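PDB 2PY5: DNA polymerase from Bacillus phage phi29, which copies the phage genome by protein-primed, strand-displacing DNA synthesis with high processivity and fidelity, and also carries 3'-5' exonuclease activity. Local coordinates for residues V276-I288 / V345-T357. The protein carries 2 engineered substitutions. Sequence-based numbering, arbitrary orientation.
With EDO (1,2-ethanediol), chain V.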
loop_
_atom_site.group_PDB
_atom_site.type_symbol
_atom_site.label_atom_id
_atom_site.label_comp_id
_atom_site.label_asym_id
_atom_site.label_seq_id
_atom_site.Cartn_x
_atom_site.Cartn_y
_atom_site.Cartn_z
ATOM N N VAL F 276 -23.793 -14.625 -22.693
ATOM C CA VAL F 276 -25.275 -14.678 -22.718
ATOM C C VAL F 276 -25.753 -14.648 -21.271
ATOM O O VAL F 276 -25.238 -15.388 -20.416
ATOM C CB VAL F 276 -25.811 -15.922 -23.438
ATOM C CG1 VAL F 276 -27.349 -15.997 -23.346
ATOM C CG2 VAL F 276 -25.362 -15.919 -24.908
ATOM N N TRP F 277 -26.686 -13.738 -20.990
ATOM C CA TRP F 277 -27.259 -13.567 -19.649
ATOM C C TRP F 277 -27.612 -14.893 -19.019
ATOM O O TRP F 277 -28.311 -15.723 -19.621
ATOM C CB TRP F 277 -28.516 -12.682 -19.715
ATOM C CG TRP F 277 -29.337 -12.604 -18.408
ATOM C CD1 TRP F 277 -30.631 -12.970 -18.242
ATOM C CD2 TRP F 277 -28.901 -12.104 -17.137
ATOM N NE1 TRP F 277 -31.028 -12.750 -16.945
ATOM C CE2 TRP F 277 -29.988 -12.219 -16.246
ATOM C CE3 TRP F 277 -27.696 -11.585 -16.661
ATOM C CZ2 TRP F 277 -29.908 -11.823 -14.909
ATOM C CZ3 TRP F 277 -27.622 -11.206 -15.327
ATOM C CH2 TRP F 277 -28.722 -11.326 -14.472
ATOM N N ASP F 278 -27.123 -15.072 -17.788
ATOM C CA ASP F 278 -27.425 -16.250 -16.997
ATOM C C ASP F 278 -27.739 -15.741 -15.591
ATOM O O ASP F 278 -26.845 -15.302 -14.883
ATOM C CB ASP F 278 -26.209 -17.190 -17.002
ATOM C CG ASP F 278 -26.467 -18.508 -16.289
ATOM O OD1 ASP F 278 -27.430 -18.605 -15.494
ATOM O OD2 ASP F 278 -25.693 -19.452 -16.545
ATOM N N GLU F 279 -29.004 -15.797 -15.174
ATOM C CA GLU F 279 -29.331 -15.313 -13.820
ATOM C C GLU F 279 -28.553 -16.048 -12.717
ATOM O O GLU F 279 -28.325 -15.487 -11.670
ATOM C CB GLU F 279 -30.849 -15.384 -13.536
ATOM C CG GLU F 279 -31.379 -16.746 -13.316
ATOM C CD GLU F 279 -32.801 -16.778 -12.716
ATOM O OE1 GLU F 279 -33.188 -15.894 -11.908
ATOM O OE2 GLU F 279 -33.498 -17.728 -13.037
ATOM N N ASP F 280 -28.173 -17.305 -12.957
ATOM C CA ASP F 280 -27.441 -18.092 -11.970
ATOM C C ASP F 280 -25.931 -17.821 -11.974
ATOM O O ASP F 280 -25.239 -18.144 -11.006
ATOM C CB ASP F 280 -27.674 -19.576 -12.196
ATOM C CG ASP F 280 -29.101 -19.984 -11.904
ATOM O OD1 ASP F 280 -29.809 -19.246 -11.179
ATOM O OD2 ASP F 280 -29.513 -21.040 -12.394
ATOM N N TYR F 281 -25.422 -17.290 -13.090
ATOM C CA TYR F 281 -24.027 -16.835 -13.224
ATOM C C TYR F 281 -24.054 -15.407 -13.757
ATOM O O TYR F 281 -23.686 -15.163 -14.910
ATOM C CB TYR F 281 -23.232 -17.736 -14.177
ATOM C CG TYR F 281 -22.958 -19.124 -13.643
ATOM C CD1 TYR F 281 -23.943 -20.078 -13.624
ATOM C CD2 TYR F 281 -21.699 -19.482 -13.185
ATOM C CE1 TYR F 281 -23.714 -21.338 -13.123
ATOM C CE2 TYR F 281 -21.448 -20.759 -12.703
ATOM C CZ TYR F 281 -22.467 -21.682 -12.671
ATOM O OH TYR F 281 -22.260 -22.983 -12.193
ATOM N N PRO F 282 -24.549 -14.459 -12.933
ATOM C CA PRO F 282 -24.907 -13.104 -13.379
ATOM C C PRO F 282 -23.743 -12.098 -13.522
ATOM O O PRO F 282 -23.978 -10.962 -14.026
ATOM C CB PRO F 282 -25.875 -12.649 -12.295
ATOM C CG PRO F 282 -25.335 -13.281 -11.062
ATOM C CD PRO F 282 -24.884 -14.652 -11.513
ATOM N N LEU F 283 -22.541 -12.488 -13.101
ATOM C CA LEU F 283 -21.334 -11.678 -13.265
ATOM C C LEU F 283 -20.427 -12.343 -14.279
ATOM O O LEU F 283 -20.390 -13.561 -14.400
ATOM C CB LEU F 283 -20.563 -11.516 -11.953
ATOM C CG LEU F 283 -21.274 -10.810 -10.801
ATOM C CD1 LEU F 283 -20.367 -10.722 -9.593
ATOM C CD2 LEU F 283 -21.801 -9.415 -11.200
ATOM N N HIS F 284 -19.647 -11.549 -15.005
ATOM C CA HIS F 284 -18.730 -12.143 -15.956
ATOM C C HIS F 284 -17.531 -11.257 -16.228
ATOM O O HIS F 284 -17.550 -10.077 -15.923
ATOM C CB HIS F 284 -19.423 -12.537 -17.275
ATOM C CG HIS F 284 -19.773 -11.391 -18.189
ATOM N ND1 HIS F 284 -20.894 -10.614 -18.026
ATOM C CD2 HIS F 284 -19.183 -10.962 -19.334
ATOM C CE1 HIS F 284 -20.950 -9.709 -18.998
ATOM N NE2 HIS F 284 -19.920 -9.901 -19.803
ATOM N N ILE F 285 -16.516 -11.880 -16.803
ATOM C CA ILE F 285 -15.335 -11.193 -17.355
ATOM C C ILE F 285 -15.354 -11.532 -18.835
ATOM O O ILE F 285 -15.451 -12.695 -19.202
ATOM C CB ILE F 285 -14.033 -11.649 -16.660
ATOM C CG1 ILE F 285 -13.988 -11.128 -15.220
ATOM C CG2 ILE F 285 -12.780 -11.132 -17.440
ATOM C CD1 ILE F 285 -12.882 -11.740 -14.349
ATOM N N GLN F 286 -15.281 -10.492 -19.666
ATOM C CA GLN F 286 -15.361 -10.621 -21.136
ATOM C C GLN F 286 -14.011 -10.228 -21.722
ATOM O O GLN F 286 -13.519 -9.141 -21.435
ATOM C CB GLN F 286 -16.454 -9.706 -21.678
ATOM C CG GLN F 286 -16.642 -9.723 -23.196
ATOM C CD GLN F 286 -17.267 -11.021 -23.698
ATOM O OE1 GLN F 286 -18.439 -11.330 -23.387
ATOM N NE2 GLN F 286 -16.512 -11.771 -24.502
ATOM N N HIS F 287 -13.430 -11.111 -22.525
ATOM C CA HIS F 287 -12.292 -10.773 -23.382
ATOM C C HIS F 287 -12.867 -10.173 -24.657
ATOM O O HIS F 287 -13.645 -10.832 -25.371
ATOM C CB HIS F 287 -11.458 -12.016 -23.693
ATOM C CG HIS F 287 -10.199 -11.747 -24.480
ATOM N ND1 HIS F 287 -9.470 -12.760 -25.066
ATOM C CD2 HIS F 287 -9.546 -10.594 -24.779
ATOM C CE1 HIS F 287 -8.421 -12.245 -25.691
ATOM N NE2 HIS F 287 -8.438 -10.937 -25.522
ATOM N N ILE F 288 -12.464 -8.937 -24.951
ATOM C CA ILE F 288 -12.992 -8.160 -26.075
ATOM C C ILE F 288 -11.814 -7.488 -26.756
ATOM O O ILE F 288 -10.897 -7.041 -26.076
ATOM C CB ILE F 288 -14.040 -7.096 -25.591
ATOM C CG1 ILE F 288 -14.551 -6.225 -26.741
ATOM C CG2 ILE F 288 -13.482 -6.225 -24.451
ATOM C CD1 ILE F 288 -15.784 -5.406 -26.373
ATOM N N VAL F 345 -15.692 -4.396 -32.975
ATOM C CA VAL F 345 -15.751 -5.160 -31.726
ATOM C C VAL F 345 -15.745 -6.648 -32.022
ATOM O O VAL F 345 -16.510 -7.137 -32.858
ATOM C CB VAL F 345 -16.993 -4.800 -30.905
ATOM C CG1 VAL F 345 -17.059 -5.604 -29.623
ATOM C CG2 VAL F 345 -17.002 -3.303 -30.585
ATOM N N GLU F 346 -14.846 -7.363 -31.349
ATOM C CA GLU F 346 -14.784 -8.803 -31.432
ATOM C C GLU F 346 -14.894 -9.329 -30.013
ATOM O O GLU F 346 -14.062 -9.018 -29.178
ATOM C CB GLU F 346 -13.483 -9.250 -32.115
ATOM C CG GLU F 346 -13.344 -8.710 -33.540
ATOM C CD GLU F 346 -12.185 -9.294 -34.322
ATOM O OE1 GLU F 346 -11.103 -9.489 -33.741
ATOM O OE2 GLU F 346 -12.358 -9.527 -35.539
ATOM N N TYR F 347 -15.972 -10.061 -29.729
ATOM C CA TYR F 347 -16.127 -10.733 -28.439
ATOM C C TYR F 347 -15.454 -12.089 -28.528
ATOM O O TYR F 347 -15.875 -12.958 -29.289
ATOM C CB TYR F 347 -17.612 -10.888 -28.097
ATOM C CG TYR F 347 -18.295 -9.586 -27.793
ATOM C CD1 TYR F 347 -19.019 -8.905 -28.766
ATOM C CD2 TYR F 347 -18.224 -9.040 -26.526
ATOM C CE1 TYR F 347 -19.651 -7.694 -28.470
ATOM C CE2 TYR F 347 -18.846 -7.847 -26.218
ATOM C CZ TYR F 347 -19.558 -7.174 -27.189
ATOM O OH TYR F 347 -20.169 -5.978 -26.833
ATOM N N ILE F 348 -14.389 -12.276 -27.750
ATOM C CA ILE F 348 -13.505 -13.425 -27.949
ATOM C C ILE F 348 -13.950 -14.624 -27.116
ATOM O O ILE F 348 -14.236 -15.704 -27.634
ATOM C CB ILE F 348 -12.028 -13.061 -27.630
ATOM C CG1 ILE F 348 -11.571 -11.799 -28.414
ATOM C CG2 ILE F 348 -11.116 -14.243 -27.961
ATOM C CD1 ILE F 348 -11.623 -11.917 -29.924
ATOM N N SER F 349 -13.995 -14.414 -25.808
ATOM C CA SER F 349 -14.319 -15.457 -24.843
ATOM C C SER F 349 -14.487 -14.794 -23.482
ATOM O O SER F 349 -14.276 -13.593 -23.333
ATOM C CB SER F 349 -13.191 -16.491 -24.782
ATOM O OG SER F 349 -12.111 -16.053 -23.969
ATOM N N GLY F 350 -14.820 -15.588 -22.468
ATOM C CA GLY F 350 -14.825 -15.067 -21.121
ATOM C C GLY F 350 -15.112 -16.119 -20.069
ATOM O O GLY F 350 -15.077 -17.317 -20.345
ATOM N N LEU F 351 -15.391 -15.628 -18.869
ATOM C CA LEU F 351 -15.724 -16.470 -17.718
ATOM C C LEU F 351 -16.922 -15.873 -17.014
ATOM O O LEU F 351 -17.000 -14.659 -16.821
ATOM C CB LEU F 351 -14.561 -16.569 -16.716
ATOM C CG LEU F 351 -13.151 -16.893 -17.204
ATOM C CD1 LEU F 351 -12.435 -15.619 -17.605
ATOM C CD2 LEU F 351 -12.358 -17.619 -16.105
ATOM N N LYS F 352 -17.866 -16.728 -16.616
ATOM C CA LYS F 352 -19.021 -16.261 -15.839
ATOM C C LYS F 352 -19.032 -16.878 -14.448
ATOM O O LYS F 352 -18.484 -17.977 -14.226
ATOM C CB LYS F 352 -20.344 -16.484 -16.568
ATOM C CG LYS F 352 -20.664 -17.925 -16.864
ATOM C CD LYS F 352 -21.989 -18.083 -17.574
ATOM C CE LYS F 352 -22.345 -19.537 -17.739
ATOM N NZ LYS F 352 -23.663 -19.719 -18.492
ATOM N N PHE F 353 -19.610 -16.143 -13.513
ATOM C CA PHE F 353 -19.543 -16.485 -12.089
ATOM C C PHE F 353 -20.905 -16.419 -11.419
ATOM O O PHE F 353 -21.668 -15.493 -11.626
ATOM C CB PHE F 353 -18.631 -15.505 -11.330
ATOM C CG PHE F 353 -17.242 -15.399 -11.901
ATOM C CD1 PHE F 353 -16.984 -14.519 -12.930
ATOM C CD2 PHE F 353 -16.218 -16.185 -11.419
ATOM C CE1 PHE F 353 -15.717 -14.415 -13.483
ATOM C CE2 PHE F 353 -14.940 -16.075 -11.985
ATOM C CZ PHE F 353 -14.725 -15.188 -13.017
ATOM N N LYS F 354 -21.131 -17.366 -10.523
ATOM C CA LYS F 354 -22.156 -17.205 -9.508
ATOM C C LYS F 354 -21.849 -15.979 -8.670
ATOM O O LYS F 354 -20.695 -15.525 -8.604
ATOM C CB LYS F 354 -22.247 -18.444 -8.615
ATOM C CG LYS F 354 -22.460 -19.722 -9.371
ATOM C CD LYS F 354 -22.678 -20.922 -8.454
ATOM C CE LYS F 354 -21.393 -21.545 -8.031
ATOM N NZ LYS F 354 -21.643 -22.966 -7.597
ATOM N N ALA F 355 -22.867 -15.444 -8.012
ATOM C CA ALA F 355 -22.669 -14.234 -7.250
ATOM C C ALA F 355 -23.682 -14.056 -6.142
ATOM O O ALA F 355 -24.813 -14.577 -6.209
ATOM C CB ALA F 355 -22.692 -13.032 -8.190
ATOM N N THR F 356 -23.271 -13.308 -5.129
ATOM C CA THR F 356 -24.115 -13.053 -3.978
ATOM C C THR F 356 -23.639 -11.783 -3.279
ATOM O O THR F 356 -22.480 -11.360 -3.457
ATOM C CB THR F 356 -24.095 -14.239 -3.005
ATOM O OG1 THR F 356 -25.135 -14.064 -2.030
ATOM C CG2 THR F 356 -22.751 -14.359 -2.317
ATOM N N THR F 357 -24.529 -11.194 -2.497
ATOM C CA THR F 357 -24.168 -10.140 -1.577
ATOM C C THR F 357 -23.967 -10.782 -0.221
ATOM O O THR F 357 -24.385 -11.924 -0.005
ATOM C CB THR F 357 -25.260 -9.056 -1.498
ATOM O OG1 THR F 357 -26.474 -9.617 -0.950
ATOM C CG2 THR F 357 -25.507 -8.463 -2.869
HETATM C C1 EDO V . -24.548 -23.317 -16.329
HETATM O O1 EDO V . -25.052 -24.354 -15.487
HETATM C C2 EDO V . -25.683 -22.459 -16.865
HETATM O O2 EDO V . -26.427 -21.870 -15.785
HETATM O O HOH W 1 -24.435 -17.912 -20.523
HETATM O O HOH W 2 -25.497 -16.767 -8.544
HETATM O O HOH W 3 -9.727 -15.506 -25.035
#
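Val345 CG1 meets Ile288 CD1 at 3.5 Å, a tight methyl contact at the end of an antiparallel beta ladder. The ladder belongs to a five-stranded sheet, probably the TPR1 insertion of protein-primed B-family polymerases. Its pairing begins at Tyr347 and Ile288, which lie side by side. The edge of the Tyr347 ring meets the Gln286 side chain, whose amide plane stands 81° from it.

A beta bulge follows at Ile348 and Ser349, opposite His287. Ile348 N donates to His287 O, and His287 N to Ser349 O. Gln286 NE2 reaches His287 O from the opposite face of its carbonyl plane, giving that oxygen two donors. NE2 also bonds to Gly273 O. Ile348 packs over one face of the His287 imidazole, and a water links Ser349 OG to His287 ND1. Asp325 takes the other ring nitrogen.

Ile285 N donates to Leu351 O (2.8 Å) and Leu351 N donates back to Ile285 O (3.0 Å). Lys352 starts with CG between its backbone N and carbonyl carbon (chi1 62°) and then runs extended. Its methylenes pass Tyr281 CB, and NZ ends in a salt bridge with Asp278 OD2 (2.8 Å), on the anti lone pair. The same oxygen accepts from an ethanediol, probably from the crystallisation liquor. Asp278 OD1 accepts from Asp280 N, which makes an Asx turn.

Phe353 N bonds to Leu283 O, while its ring reaches Ile285 CD1. Lys354 lays CG over the Tyr281 ring face, 3.9 Å from the centroid. Ala355 CB touches Leu283 CD1 at 3.6 Å, and a water joins Ala355 N to Asp280 O. Thr356 follows, which binds single-stranded DNA and is essential for exonucleolysis; here the contact's nearest atom is about 12 Å from the DNA. Thr356 OG1 donates to Thr357 O.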